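Local atomic coordinates of peptide-binding protein (Photobacterium damsela subsp. piscicida, PDB entry 6SQX), a protein that cleaves the peptidoglycan of potentially competing bacteria as a secreted NlpC/P60 endopeptidase, probably of the cysteine type. Residues N95-Y100 / V151-T156; W198-G203 / L207-T212; S214-D219 / P269-N274. All coordinates share one frame; numbering follows the deposited sequence.

How the contacts relate
The three contacts follow one another along the chain, and contact 2 is the middle piece. Its centre lies about 11 Å from that of contact 1 and about 14 Å from that of contact 3. Contacts 1 and 3 do not touch; their nearest atoms are about 8 Å apart. A probable hydrogen bond from Trp209 N to Arg152 O (2.8 Å) ties contact 2 to contact 1, and one ethanediol, probably from the crystallisation liquor, binds Thr97 of contact 1 and Leu207 of contact 2. Toward contact 3, Val210 CG2 packs on Ile215 CG2 at 3.7 Å. None of the contacts includes Cys324, the cysteine found here as cysteinesulfonic acid.

Contact 1 (N95-Y100 / V151-T156); sequences NDTIRY and VRSLPT. With EDO (1,2-ethanediol), chain I; EDO (1,2-ethanediol), chain H.
Helix 90-102 is laid against the turn that follows strand 149-152 of the SH3-like region, and Thr97 meets Ser153 and Leu154 there. The touching is done by the methyl of Thr97: CG2 lies 3.7 Å from Leu154 CD2 and also 3.7 Å from the backbone oxygen Ser153 O. The side chains of Thr97 and Leu154 lie antiparallel. Leu154 meets the helix through CD2, which is also 4.2 Å from Ile98 CG1. Met126 of helix 118-126 touches both Ile98 and Leu154 and extends this apolar patch.

With CG2 anti to the backbone N of Thr97 (OG1 at chi1 -58°), the methyl is directed at the turn while OG1 stays near its own helix, hydrogen-bonded to Leu93 O. OG1 also accepts a hydrogen bond of 2.8 Å from O1 of an ethanediol. No hydrogen bond joins the two segments directly. The turn is instead held from within: Pro155 centres an inverse gamma turn, and Arg152 NE donates to Thr156 O at 2.9 Å, nearly straight at 170°, with that oxygen in the guanidinium plane and NE in the carbonyl plane.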
loop_
_atom_site.group_PDB
_atom_site.type_symbol
_atom_site.label_atom_id
_atom_site.label_comp_id
_atom_site.label_asym_id
_atom_site.label_seq_id
_atom_site.Cartn_x
_atom_site.Cartn_y
_atom_site.Cartn_z
ATOM N N ASN A 95 5.512 17.609 -14.234
ATOM C CA ASN A 95 6.688 18.446 -14.485
ATOM C C ASN A 95 7.670 18.403 -13.317
ATOM O O ASN A 95 8.890 18.370 -13.526
ATOM C CB ASN A 95 6.274 19.889 -14.793
ATOM C CG ASN A 95 5.712 20.042 -16.195
ATOM O OD1 ASN A 95 6.304 19.577 -17.172
ATOM N ND2 ASN A 95 4.573 20.704 -16.301
ATOM N N ASP A 96 7.152 18.401 -12.079
ATOM C CA ASP A 96 8.008 18.276 -10.902
ATOM C C ASP A 96 8.792 16.970 -10.917
ATOM O O ASP A 96 9.955 16.940 -10.502
ATOM C CB ASP A 96 7.180 18.337 -9.616
ATOM C CG ASP A 96 6.641 19.727 -9.312
ATOM O OD1 ASP A 96 7.021 20.700 -9.983
ATOM O OD2 ASP A 96 5.834 19.824 -8.378
ATOM N N THR A 97 8.162 15.877 -11.365
ATOM C CA THR A 97 8.845 14.583 -11.359
ATOM C C THR A 97 9.968 14.558 -12.383
ATOM O O THR A 97 11.081 14.099 -12.086
ATOM C CB THR A 97 7.822 13.471 -11.618
ATOM O OG1 THR A 97 6.802 13.542 -10.617
ATOM C CG2 THR A 97 8.477 12.089 -11.573
ATOM N N ILE A 98 9.707 15.084 -13.586
ATOM C CA ILE A 98 10.760 15.187 -14.588
ATOM C C ILE A 98 11.933 15.982 -14.029
ATOM O O ILE A 98 13.089 15.560 -14.122
ATOM C CB ILE A 98 10.218 15.839 -15.876
ATOM C CG1 ILE A 98 9.247 14.907 -16.587
ATOM C CG2 ILE A 98 11.360 16.152 -16.833
ATOM C CD1 ILE A 98 8.491 15.587 -17.715
ATOM N N ARG A 99 11.645 17.173 -13.479
ATOM C CA ARG A 99 12.702 18.026 -12.943
ATOM C C ARG A 99 13.495 17.317 -11.852
ATOM O O ARG A 99 14.727 17.467 -11.762
ATOM C CB ARG A 99 12.089 19.332 -12.421
ATOM C CG ARG A 99 13.091 20.416 -12.052
ATOM C CD ARG A 99 12.400 21.759 -11.779
ATOM N NE ARG A 99 11.496 21.710 -10.634
ATOM C CZ ARG A 99 10.165 21.669 -10.721
ATOM N NH1 ARG A 99 9.439 21.617 -9.614
ATOM N NH2 ARG A 99 9.557 21.698 -11.905
ATOM N N TYR A 100 12.803 16.566 -10.997
ATOM C CA TYR A 100 13.469 15.906 -9.881
ATOM C C TYR A 100 14.544 14.948 -10.376
ATOM O O TYR A 100 15.650 14.904 -9.822
ATOM C CB TYR A 100 12.437 15.150 -9.055
ATOM C CG TYR A 100 13.002 14.540 -7.810
ATOM C CD1 TYR A 100 13.023 15.240 -6.614
ATOM C CD2 TYR A 100 13.490 13.238 -7.819
ATOM C CE1 TYR A 100 13.539 14.656 -5.451
ATOM C CE2 TYR A 100 14.014 12.657 -6.679
ATOM C CZ TYR A 100 14.032 13.357 -5.495
ATOM O OH TYR A 100 14.560 12.753 -4.374
ATOM N N VAL A 151 2.633 0.791 -10.695
ATOM C CA VAL A 151 2.476 2.191 -11.079
ATOM C C VAL A 151 3.824 2.863 -10.902
ATOM O O VAL A 151 4.489 2.721 -9.849
ATOM C CB VAL A 151 1.405 2.873 -10.214
ATOM C CG1 VAL A 151 1.261 4.379 -10.656
ATOM C CG2 VAL A 151 0.071 2.133 -10.352
ATOM N N ARG A 152 4.220 3.612 -11.923
ATOM C CA ARG A 152 5.548 4.206 -12.025
ATOM C C ARG A 152 5.437 5.737 -12.071
ATOM O O ARG A 152 4.507 6.283 -12.678
ATOM C CB ARG A 152 6.227 3.741 -13.356
ATOM C CG ARG A 152 6.204 2.189 -13.602
ATOM C CD ARG A 152 7.107 1.425 -12.610
ATOM N NE ARG A 152 8.514 1.659 -12.941
ATOM C CZ ARG A 152 9.541 1.379 -12.150
ATOM N NH1 ARG A 152 9.291 0.863 -10.940
ATOM N NH2 ARG A 152 10.791 1.620 -12.563
ATOM N N SER A 153 6.409 6.434 -11.479
ATOM C CA SER A 153 6.304 7.891 -11.491
ATOM C C SER A 153 6.624 8.490 -12.852
ATOM O O SER A 153 6.239 9.639 -13.110
ATOM C CB SER A 153 7.207 8.479 -10.428
ATOM O OG SER A 153 8.572 8.304 -10.741
ATOM N N LEU A 154 7.362 7.786 -13.703
ATOM C CA LEU A 154 7.697 8.140 -15.073
ATOM C C LEU A 154 7.420 6.910 -15.919
ATOM O O LEU A 154 7.476 5.789 -15.402
ATOM C CB LEU A 154 9.196 8.453 -15.189
ATOM C CG LEU A 154 9.672 9.708 -14.457
ATOM C CD1 LEU A 154 11.194 9.789 -14.529
ATOM C CD2 LEU A 154 9.016 10.961 -15.082
ATOM N N PRO A 155 7.143 7.077 -17.204
ATOM C CA PRO A 155 6.791 5.897 -18.041
ATOM C C PRO A 155 8.024 5.111 -18.457
ATOM O O PRO A 155 8.524 5.206 -19.589
ATOM C CB PRO A 155 6.081 6.530 -19.241
ATOM C CG PRO A 155 6.689 7.926 -19.341
ATOM C CD PRO A 155 6.861 8.352 -17.890
ATOM N N THR A 156 8.521 4.312 -17.508
ATOM C CA THR A 156 9.703 3.495 -17.746
ATOM C C THR A 156 9.718 2.368 -16.734
ATOM O O THR A 156 9.282 2.542 -15.587
ATOM C CB THR A 156 11.016 4.303 -17.621
ATOM O OG1 THR A 156 12.163 3.472 -17.906
ATOM C CG2 THR A 156 11.166 4.898 -16.227
HETATM C C1 EDO I . 4.061 12.020 -9.025
HETATM O O1 EDO I . 5.249 11.449 -9.597
HETATM C C2 EDO I . 3.021 10.914 -8.933
HETATM O O2 EDO I . 3.155 10.102 -10.094
HETATM C C1 EDO H . 15.725 9.513 -4.605
HETATM O O1 EDO H . 16.353 10.783 -4.868
HETATM C C2 EDO H . 15.475 9.359 -3.113
HETATM O O2 EDO H . 16.744 9.454 -2.422
#

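Contact 2 (W198-G203 / L207-T212); sequences WTLIKG and LGWVPT. With EDO (1,2-ethanediol), chain I.
Leu200 lies over one face of the Trp209 indole in an antiparallel beta hairpin. Leu200 CB sits 3.7 Å from the centroid of the six-membered ring and 2° from its normal, which defines a CH-pi contact. Leu200 CD1 reaches the five-membered part, 3.7 Å from Trp209 NE1; with CG anti to the backbone N (chi1 179°) the leucine extends along the indole. Trp198 CB adds an apolar contact at Trp209 CE3. On the other face of the hairpin, Ile201 crosses Val210 at about a right angle, and Ile201 CD1 is 3.8 Å from Val210 CG1.

The backbone fixes this register. Thr199 and Val210 form one hydrogen-bonded pair, with Thr199 N to Val210 O at 2.9 Å; Ile201 and Gly208 form the next, with Ile201 N to Gly208 O at 2.8 Å and an N-H...O angle of 174°. Leu200 and Trp209 are the non-hydrogen-bonded pair between them. At the open end Thr199 OG1 and Thr212 OG1 approach closely, to 2.9 Å; Thr212 OG1 is hydrogen-bonded to Lys196 O. Ethanediol O2 donates to Leu207 O over 2.8 Å.

Further out, Trp209 NE1 is hydrogen-bonded to Glu94 OE1 of helix 90-102, and Lys202 NZ to Asn73 O and Gln67 OE1. The hairpin belongs to the SH3 domain (SH3b1 type): strand 198-203 pairs on its other side with strand 186-192, helix 90-102 touches Leu200, Lys202 and Leu207, and strand 149-152 packs on Val210.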
loop_
_atom_site.group_PDB
_atom_site.type_symbol
_atom_site.label_atom_id
_atom_site.label_comp_id
_atom_site.label_asym_id
_atom_site.label_seq_id
_atom_site.Cartn_x
_atom_site.Cartn_y
_atom_site.Cartn_z
ATOM N N TRP A 198 2.645 3.430 -22.695
ATOM C CA TRP A 198 2.364 3.774 -21.307
ATOM C C TRP A 198 1.180 4.724 -21.229
ATOM O O TRP A 198 0.997 5.584 -22.095
ATOM C CB TRP A 198 3.566 4.474 -20.679
ATOM C CG TRP A 198 4.770 3.609 -20.574
ATOM C CD1 TRP A 198 5.746 3.446 -21.525
ATOM C CD2 TRP A 198 5.170 2.815 -19.440
ATOM N NE1 TRP A 198 6.721 2.582 -21.058
ATOM C CE2 TRP A 198 6.387 2.175 -19.790
ATOM C CE3 TRP A 198 4.603 2.560 -18.181
ATOM C CZ2 TRP A 198 7.056 1.323 -18.913
ATOM C CZ3 TRP A 198 5.273 1.708 -17.305
ATOM C CH2 TRP A 198 6.462 1.080 -17.687
ATOM N N THR A 199 0.391 4.597 -20.157
ATOM C CA THR A 199 -0.739 5.481 -19.905
ATOM C C THR A 199 -0.644 6.012 -18.489
ATOM O O THR A 199 -0.374 5.252 -17.557
ATOM C CB THR A 199 -2.070 4.747 -20.142
ATOM O OG1 THR A 199 -2.137 4.373 -21.522
ATOM C CG2 THR A 199 -3.262 5.665 -19.850
ATOM N N LEU A 200 -0.827 7.327 -18.334
ATOM C CA LEU A 200 -0.877 7.970 -17.033
ATOM C C LEU A 200 -2.299 7.829 -16.515
ATOM O O LEU A 200 -3.253 8.158 -17.230
ATOM C CB LEU A 200 -0.561 9.461 -17.216
ATOM C CG LEU A 200 -0.588 10.314 -15.920
ATOM C CD1 LEU A 200 0.361 9.820 -14.777
ATOM C CD2 LEU A 200 -0.358 11.800 -16.238
ATOM N N ILE A 201 -2.455 7.262 -15.311
ATOM C CA ILE A 201 -3.760 6.956 -14.728
ATOM C C ILE A 201 -3.814 7.449 -13.289
ATOM O O ILE A 201 -2.794 7.781 -12.681
ATOM C CB ILE A 201 -4.038 5.432 -14.752
ATOM C CG1 ILE A 201 -3.073 4.649 -13.800
ATOM C CG2 ILE A 201 -3.900 4.920 -16.184
ATOM C CD1 ILE A 201 -3.481 3.229 -13.533
ATOM N N LYS A 202 -5.018 7.459 -12.727
ATOM C CA LYS A 202 -5.135 7.628 -11.283
ATOM C C LYS A 202 -6.245 6.734 -10.761
ATOM O O LYS A 202 -7.243 6.503 -11.452
ATOM C CB LYS A 202 -5.374 9.107 -10.893
ATOM C CG LYS A 202 -6.544 9.796 -11.640
ATOM C CD LYS A 202 -6.440 11.300 -11.351
ATOM C CE LYS A 202 -7.543 12.099 -12.041
ATOM N NZ LYS A 202 -8.829 12.182 -11.263
ATOM N N GLY A 203 -6.059 6.242 -9.539
ATOM C CA GLY A 203 -7.069 5.416 -8.896
ATOM C C GLY A 203 -6.533 4.910 -7.571
ATOM O O GLY A 203 -5.318 4.869 -7.353
ATOM N N LEU A 207 -1.455 8.220 -8.370
ATOM C CA LEU A 207 -1.302 8.793 -9.699
ATOM C C LEU A 207 -0.011 8.253 -10.296
ATOM O O LEU A 207 1.033 8.291 -9.643
ATOM C CB LEU A 207 -1.164 10.313 -9.599
ATOM C CG LEU A 207 -0.727 11.085 -10.855
ATOM C CD1 LEU A 207 -1.904 11.118 -11.898
ATOM C CD2 LEU A 207 -0.309 12.522 -10.469
ATOM N N GLY A 208 -0.055 7.775 -11.533
ATOM C CA GLY A 208 1.196 7.424 -12.180
ATOM C C GLY A 208 0.986 6.607 -13.440
ATOM O O GLY A 208 -0.125 6.460 -13.919
ATOM N N TRP A 209 2.098 6.135 -13.998
ATOM C CA TRP A 209 2.110 5.521 -15.316
ATOM C C TRP A 209 2.108 3.999 -15.211
ATOM O O TRP A 209 2.784 3.408 -14.347
ATOM C CB TRP A 209 3.382 5.935 -16.062
ATOM C CG TRP A 209 3.492 7.442 -16.314
ATOM C CD1 TRP A 209 3.956 8.386 -15.443
ATOM C CD2 TRP A 209 3.129 8.140 -17.511
ATOM N NE1 TRP A 209 3.881 9.643 -16.020
ATOM C CE2 TRP A 209 3.404 9.513 -17.297
ATOM C CE3 TRP A 209 2.611 7.736 -18.741
ATOM C CZ2 TRP A 209 3.175 10.493 -18.273
ATOM C CZ3 TRP A 209 2.365 8.708 -19.707
ATOM C CH2 TRP A 209 2.670 10.067 -19.475
ATOM N N VAL A 210 1.384 3.357 -16.125
ATOM C CA VAL A 210 1.310 1.892 -16.198
ATOM C C VAL A 210 1.365 1.505 -17.664
ATOM O O VAL A 210 1.066 2.320 -18.540
ATOM C CB VAL A 210 -0.001 1.350 -15.593
ATOM C CG1 VAL A 210 -0.083 1.621 -14.071
ATOM C CG2 VAL A 210 -1.212 1.919 -16.380
ATOM N N PRO A 211 1.716 0.263 -17.967
ATOM C CA PRO A 211 1.658 -0.187 -19.363
ATOM C C PRO A 211 0.248 -0.034 -19.906
ATOM O O PRO A 211 -0.735 -0.352 -19.234
ATOM C CB PRO A 211 2.041 -1.670 -19.271
ATOM C CG PRO A 211 2.864 -1.734 -17.991
ATOM C CD PRO A 211 2.172 -0.803 -17.056
ATOM N N THR A 212 0.157 0.468 -21.141
ATOM C CA THR A 212 -1.158 0.625 -21.750
ATOM C C THR A 212 -1.919 -0.699 -21.802
ATOM O O THR A 212 -3.145 -0.723 -21.627
ATOM C CB THR A 212 -1.005 1.260 -23.121
ATOM O OG1 THR A 212 -0.404 2.552 -22.941
ATOM C CG2 THR A 212 -2.367 1.379 -23.869
HETATM C C1 EDO I . 4.061 12.020 -9.025
HETATM O O1 EDO I . 5.249 11.449 -9.597
HETATM C C2 EDO I . 3.021 10.914 -8.933
HETATM O O2 EDO I . 3.155 10.102 -10.094
#

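Contact 3 (S214-D219 / P269-N274)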
loop_
_atom_site.group_PDB
_atom_site.type_symbol
_atom_site.label_atom_id
_atom_site.label_comp_id
_atom_site.label_asym_id
_atom_site.label_seq_id
_atom_site.Cartn_x
_atom_site.Cartn_y
_atom_site.Cartn_z
ATOM N N SER A 214 -2.186 -2.823 -19.617
ATOM C CA SER A 214 -2.713 -3.202 -18.310
ATOM C C SER A 214 -4.017 -2.493 -17.970
ATOM O O SER A 214 -4.609 -2.779 -16.923
ATOM C CB SER A 214 -1.677 -2.924 -17.216
ATOM O OG SER A 214 -1.702 -1.564 -16.807
ATOM N N ILE A 215 -4.490 -1.591 -18.836
ATOM C CA ILE A 215 -5.692 -0.825 -18.561
ATOM C C ILE A 215 -6.623 -0.823 -19.770
ATOM O O ILE A 215 -6.224 -1.150 -20.893
ATOM C CB ILE A 215 -5.355 0.626 -18.101
ATOM C CG1 ILE A 215 -4.402 1.393 -19.057
ATOM C CG2 ILE A 215 -4.628 0.561 -16.742
ATOM C CD1 ILE A 215 -5.042 1.926 -20.303
ATOM N N ALA A 216 -7.886 -0.479 -19.514
ATOM C CA ALA A 216 -8.880 -0.368 -20.580
ATOM C C ALA A 216 -9.911 0.662 -20.148
ATOM O O ALA A 216 -10.127 0.859 -18.956
ATOM C CB ALA A 216 -9.561 -1.729 -20.794
ATOM N N ASN A 217 -10.536 1.349 -21.110
ATOM C CA ASN A 217 -11.612 2.235 -20.690
ATOM C C ASN A 217 -12.904 1.452 -20.511
ATOM O O ASN A 217 -13.018 0.288 -20.912
ATOM C CB ASN A 217 -11.808 3.468 -21.594
ATOM C CG ASN A 217 -12.342 3.136 -22.947
ATOM O OD1 ASN A 217 -11.906 2.182 -23.596
ATOM N ND2 ASN A 217 -13.289 3.964 -23.420
ATOM N N VAL A 218 -13.867 2.064 -19.827
ATOM C CA VAL A 218 -15.153 1.430 -19.578
ATOM C C VAL A 218 -16.242 2.367 -20.066
ATOM O O VAL A 218 -16.071 3.592 -20.054
ATOM C CB VAL A 218 -15.371 1.036 -18.097
ATOM C CG1 VAL A 218 -14.302 0.029 -17.659
ATOM C CG2 VAL A 218 -15.329 2.243 -17.184
ATOM N N ASP A 219 -17.357 1.793 -20.508
ATOM C CA ASP A 219 -18.499 2.598 -20.930
ATOM C C ASP A 219 -19.584 2.629 -19.848
ATOM O O ASP A 219 -19.474 1.990 -18.793
ATOM C CB ASP A 219 -19.013 2.204 -22.329
ATOM C CG ASP A 219 -19.555 0.786 -22.403
ATOM O OD1 ASP A 219 -19.773 0.142 -21.368
ATOM O OD2 ASP A 219 -19.808 0.332 -23.537
ATOM N N PRO A 269 -12.271 -8.304 -15.794
ATOM C CA PRO A 269 -12.320 -7.415 -16.961
ATOM C C PRO A 269 -11.126 -7.707 -17.841
ATOM O O PRO A 269 -10.003 -7.889 -17.358
ATOM C CB PRO A 269 -12.180 -6.014 -16.345
ATOM C CG PRO A 269 -11.350 -6.269 -15.070
ATOM C CD PRO A 269 -11.870 -7.607 -14.560
ATOM N N VAL A 270 -11.379 -7.769 -19.140
ATOM C CA VAL A 270 -10.314 -7.945 -20.111
ATOM C C VAL A 270 -10.466 -6.886 -21.191
ATOM O O VAL A 270 -11.553 -6.335 -21.414
ATOM C CB VAL A 270 -10.292 -9.380 -20.695
ATOM C CG1 VAL A 270 -9.989 -10.418 -19.597
ATOM C CG2 VAL A 270 -11.609 -9.678 -21.418
ATOM N N LYS A 271 -9.340 -6.559 -21.841
ATOM C CA LYS A 271 -9.345 -5.505 -22.855
ATOM C C LYS A 271 -9.784 -6.083 -24.195
ATOM O O LYS A 271 -9.154 -7.018 -24.715
ATOM C CB LYS A 271 -7.953 -4.869 -22.942
ATOM C CG LYS A 271 -7.869 -3.586 -23.747
ATOM C CD LYS A 271 -6.527 -2.960 -23.511
ATOM C CE LYS A 271 -6.469 -1.536 -24.034
ATOM N NZ LYS A 271 -5.192 -0.907 -23.577
ATOM N N ASP A 272 -10.858 -5.525 -24.757
ATOM C CA ASP A 272 -11.364 -5.964 -26.051
ATOM C C ASP A 272 -10.570 -5.316 -27.194
ATOM O O ASP A 272 -9.692 -4.472 -26.983
ATOM C CB ASP A 272 -12.890 -5.787 -26.113
ATOM C CG ASP A 272 -13.353 -4.368 -26.516
ATOM O OD1 ASP A 272 -12.554 -3.504 -26.919
ATOM O OD2 ASP A 272 -14.583 -4.121 -26.445
ATOM N N LYS A 273 -10.897 -5.700 -28.436
ATOM C CA LYS A 273 -10.133 -5.212 -29.582
ATOM C C LYS A 273 -10.250 -3.704 -29.774
ATOM O O LYS A 273 -9.374 -3.097 -30.399
ATOM C CB LYS A 273 -10.546 -5.951 -30.859
ATOM C CG LYS A 273 -9.937 -7.341 -31.004
ATOM C CD LYS A 273 -10.058 -7.865 -32.441
ATOM C CE LYS A 273 -9.387 -9.229 -32.587
ATOM N NZ LYS A 273 -9.265 -9.660 -34.013
ATOM N N ASN A 274 -11.300 -3.088 -29.255
ATOM C CA ASN A 274 -11.486 -1.650 -29.363
ATOM C C ASN A 274 -10.887 -0.887 -28.187
ATOM O O ASN A 274 -11.054 0.337 -28.108
ATOM C CB ASN A 274 -12.976 -1.336 -29.482
ATOM C CG ASN A 274 -13.598 -1.975 -30.693
ATOM O OD1 ASN A 274 -13.090 -1.839 -31.810
ATOM N ND2 ASN A 274 -14.691 -2.704 -30.481
HETATM O O HOH W 1 -11.460 2.327 -26.332
#
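Lys271 reaches across to Ala216 and Ile215, and its whole chain takes part in the meeting. CB begins the approach, 4.1 Å from Ala216 CB. CG comes closer to the same methyl, at 3.9 Å, and because it stands anti to the backbone N (chi1 -168°) the extended chain beyond it runs across strand 215-217, past Ala216 CB to Ile215 O. CD and CE then each pass 3.2 Å from Ile215 O, so that the aliphatic part of the lysine borders the carbonyl before its charged end does. NZ finally donates to that oxygen at 2.9 Å; the C=O...N angle is 160°, and NZ is tilted 20° from the carbonyl plane. NZ also makes a weak hydrogen bond to Thr212 O.

The strands involved belong to two five-stranded antiparallel sheets. Strand 215-217 is the outermost strand of one, the sheet of the SH3 domain (SH3b1 type), and strand 265-271 lies within the other, next to its outermost strand 277-281. Both sheets have the strand order 4-3-2-1-5, and the match is consistent with the second being another SH3-like unit set beside the first. Asn217 carries the junction further through backbone hydrogen bonds with Gly275 and Ala277, while Ala216 also touches Ala277 with its side chain.

A water links the end of strand 215-217 to the turn after strand 265-271, donating to Asn217 OD1 at 2.8 Å and to Asn274 O at 2.7 Å. Asn217 ND2 is hydrogen-bonded to Ser140 O, which leaves OD1 as the end turned to the water. In the turn after Lys271, Asp272 OD1 accepts a weak hydrogen bond from Asn274 N.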